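Local coordinates for protein HIAXHD3 (Humicola insolens, PDB 3ZXK) that removes arabinofuranose side chains, probably from arabinoxylan, as a family 43 glycoside hydrolase whose active site has been a target for introducing endo-xylanase activity, at residues I83-L88 and Y141-L146. Residues are numbered along the deposited sequence; the frame is centred on the assembly and turned at random.
With XYP (beta-D-xylopyranose), chain C.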
loop_
_atom_site.group_PDB
_atom_site.type_symbol
_atom_site.label_atom_id
_atom_site.label_comp_id
_atom_site.label_asym_id
_atom_site.label_seq_id
_atom_site.Cartn_x
_atom_site.Cartn_y
_atom_site.Cartn_z
ATOM N N ILE A 83 -3.490 -9.577 1.190
ATOM C CA ILE A 83 -3.435 -8.872 2.454
ATOM C C ILE A 83 -4.474 -7.763 2.526
ATOM O O ILE A 83 -4.395 -6.757 1.817
ATOM C CB ILE A 83 -2.026 -8.298 2.708
ATOM C CG1 ILE A 83 -1.024 -9.458 2.800
ATOM C CG2 ILE A 83 -2.009 -7.395 3.950
ATOM C CD1 ILE A 83 0.444 -9.012 2.870
ATOM N N TRP A 84 -5.482 -8.020 3.356
ATOM C CA TRP A 84 -6.491 -7.028 3.721
ATOM C C TRP A 84 -6.048 -6.368 5.025
ATOM O O TRP A 84 -4.842 -6.347 5.341
ATOM C CB TRP A 84 -7.855 -7.688 3.802
ATOM C CG TRP A 84 -8.465 -7.978 2.454
ATOM C CD1 TRP A 84 -7.829 -8.428 1.300
ATOM C CD2 TRP A 84 -9.878 -7.872 2.101
ATOM N NE1 TRP A 84 -8.731 -8.630 0.281
ATOM C CE2 TRP A 84 -9.985 -8.282 0.688
ATOM C CE3 TRP A 84 -11.018 -7.450 2.777
ATOM C CZ2 TRP A 84 -11.195 -8.282 0.014
ATOM C CZ3 TRP A 84 -12.238 -7.453 2.094
ATOM C CH2 TRP A 84 -12.328 -7.862 0.743
ATOM N N ALA A 85 -6.966 -5.785 5.791
ATOM C CA ALA A 85 -6.541 -5.122 7.025
ATOM C C ALA A 85 -5.861 -6.111 7.959
ATOM O O ALA A 85 -6.441 -7.174 8.278
ATOM C CB ALA A 85 -7.713 -4.447 7.721
ATOM N N SER A 86 -4.643 -5.757 8.357
ATOM C CA SER A 86 -3.788 -6.618 9.179
ATOM C C SER A 86 -3.199 -5.837 10.346
ATOM O O SER A 86 -3.728 -4.781 10.710
ATOM C CB SER A 86 -2.738 -7.253 8.271
ATOM O OG SER A 86 -3.391 -7.895 7.180
ATOM N N THR A 87 -2.174 -6.355 11.005
ATOM C CA THR A 87 -1.732 -5.688 12.226
ATOM C C THR A 87 -0.248 -5.946 12.478
ATOM O O THR A 87 0.270 -6.986 12.103
ATOM C CB THR A 87 -2.611 -6.116 13.436
ATOM O OG1 THR A 87 -2.261 -5.324 14.565
ATOM C CG2 THR A 87 -2.429 -7.586 13.781
ATOM N N LEU A 88 0.394 -4.979 13.135
ATOM C CA LEU A 88 1.829 -5.015 13.433
ATOM C C LEU A 88 2.066 -4.347 14.773
ATOM O O LEU A 88 1.493 -3.282 15.039
ATOM C CB LEU A 88 2.610 -4.214 12.402
ATOM C CG LEU A 88 4.129 -4.117 12.563
ATOM C CD1 LEU A 88 4.721 -5.484 12.249
ATOM C CD2 LEU A 88 4.715 -3.104 11.592
ATOM N N TYR A 141 -8.605 -14.240 11.635
ATOM C CA TYR A 141 -8.723 -13.009 12.372
ATOM C C TYR A 141 -8.942 -11.897 11.359
ATOM O O TYR A 141 -8.040 -11.097 11.103
ATOM C CB TYR A 141 -7.463 -12.767 13.183
ATOM C CG TYR A 141 -7.189 -13.798 14.262
ATOM C CD1 TYR A 141 -8.230 -14.546 14.860
ATOM C CD2 TYR A 141 -5.891 -13.989 14.720
ATOM C CE1 TYR A 141 -7.958 -15.457 15.873
ATOM C CE2 TYR A 141 -5.619 -14.900 15.731
ATOM C CZ TYR A 141 -6.645 -15.642 16.286
ATOM O OH TYR A 141 -6.325 -16.539 17.276
ATOM N N TYR A 142 -10.154 -11.839 10.810
ATOM C CA TYR A 142 -10.515 -10.824 9.807
ATOM C C TYR A 142 -10.403 -9.429 10.438
ATOM O O TYR A 142 -10.932 -9.200 11.528
ATOM C CB TYR A 142 -11.950 -11.037 9.316
ATOM C CG TYR A 142 -12.378 -9.955 8.347
ATOM C CD1 TYR A 142 -11.997 -9.995 7.013
ATOM C CD2 TYR A 142 -13.117 -8.856 8.780
ATOM C CE1 TYR A 142 -12.353 -8.972 6.130
ATOM C CE2 TYR A 142 -13.496 -7.847 7.903
ATOM C CZ TYR A 142 -13.100 -7.903 6.590
ATOM O OH TYR A 142 -13.472 -6.904 5.724
ATOM N N ASP A 143 -9.691 -8.512 9.775
ATOM C CA ASP A 143 -9.477 -7.170 10.315
ATOM C C ASP A 143 -8.893 -7.214 11.755
ATOM O O ASP A 143 -9.468 -6.719 12.748
ATOM C CB ASP A 143 -10.773 -6.351 10.221
ATOM C CG ASP A 143 -10.995 -5.763 8.827
ATOM O OD1 ASP A 143 -10.437 -6.274 7.843
ATOM O OD2 ASP A 143 -11.724 -4.771 8.731
ATOM N N ALA A 144 -7.710 -7.806 11.827
ATOM C CA ALA A 144 -7.043 -8.096 13.088
ATOM C C ALA A 144 -6.451 -6.819 13.679
ATOM O O ALA A 144 -5.941 -5.956 12.936
ATOM C CB ALA A 144 -5.927 -9.111 12.838
ATOM N N GLY A 145 -6.504 -6.740 15.008
ATOM C CA GLY A 145 -5.809 -5.702 15.778
ATOM C C GLY A 145 -5.093 -6.309 16.971
ATOM O O GLY A 145 -5.739 -6.707 17.972
ATOM N N LEU A 146 -3.758 -6.339 16.882
ATOM C CA LEU A 146 -2.900 -6.884 17.927
ATOM C C LEU A 146 -2.643 -5.896 19.054
ATOM O O LEU A 146 -2.377 -4.723 18.795
ATOM C CB LEU A 146 -1.526 -7.266 17.306
ATOM C CG LEU A 146 -0.387 -7.734 18.226
ATOM C CD1 LEU A 146 -0.792 -9.024 18.914
ATOM C CD2 LEU A 146 0.913 -7.931 17.452
HETATM C C1 XYP C . -16.342 -6.984 3.020
HETATM C C2 XYP C . -16.153 -8.203 2.119
HETATM C C3 XYP C . -16.654 -9.466 2.826
HETATM C C4 XYP C . -15.955 -9.605 4.181
HETATM C C5 XYP C . -16.270 -8.372 5.021
HETATM O O2 XYP C . -16.830 -8.006 0.874
HETATM O O3 XYP C . -16.389 -10.607 2.009
HETATM O O4 XYP C . -16.325 -10.804 4.877
HETATM O O5 XYP C . -15.771 -7.221 4.321
HETATM O O HOH W 1 -6.166 -9.797 9.262
HETATM O O HOH W 2 -8.684 -8.407 7.107
HETATM O O HOH W 3 -10.065 -5.449 5.471
#
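Thr-87 and Leu-146 make the one direct hydrogen bond between the two segments: Leu-146 N donates to Thr-87 OG1 over 2.9 Å, nearly straight at 172°. OG1 lies anti to the backbone N (chi1 -173°) and is also hydrogen-bonded to Glu-21 OE1, so the hydroxyl links three parts of the chain. A valine in its place would probably leave Leu-146 N and the Glu-21 carboxylate without their common mate. Thr-87 CG2 packs against the CB atoms of Leu-146 (3.7 Å) and Ala-144, and the side chains of Thr-87 and Leu-146 cross at about a right angle.

Water takes over where the backbones do not bond directly. Ala-85 O accepts from two waters, one also donating to Tyr-141 O and the other taking the Asp-143 N-H. A third water accepts from Ala-85 N and donates to Asp-143 OD1, the latter leg short at 2.5 Å. That same OD1 meets Ala-85 CB at 3.3 Å and sits over one face of the Tyr-142 ring, offset toward its rim.

At the sugar end, Tyr-142 OH lies at the indole edge of Trp-84, whose CE3 in turn meets the edge of the tyrosine ring (CE3 to CE1 3.9 Å). Tyr-142 OH lies 2.7 Å from O5 of the xylopyranose and is hydrogen-bonded to Glu-192 OE1; Trp-84 CZ3 approaches C2 of the sugar at 4.0 Å, while its NE1 is tied to Val-80 O.

From Trp-84 to Thr-87 and from Tyr-142 to Leu-146 the chains run in nearly the same direction, 18° apart, and strands 87-91 and 145-148 each begin a four-stranded antiparallel sheet. Such side-by-side first strands of successive blades are characteristic of the five-bladed beta-propeller of family 43, where the loops entering them carry Trp-84 and Tyr-142 into the glycan pocket.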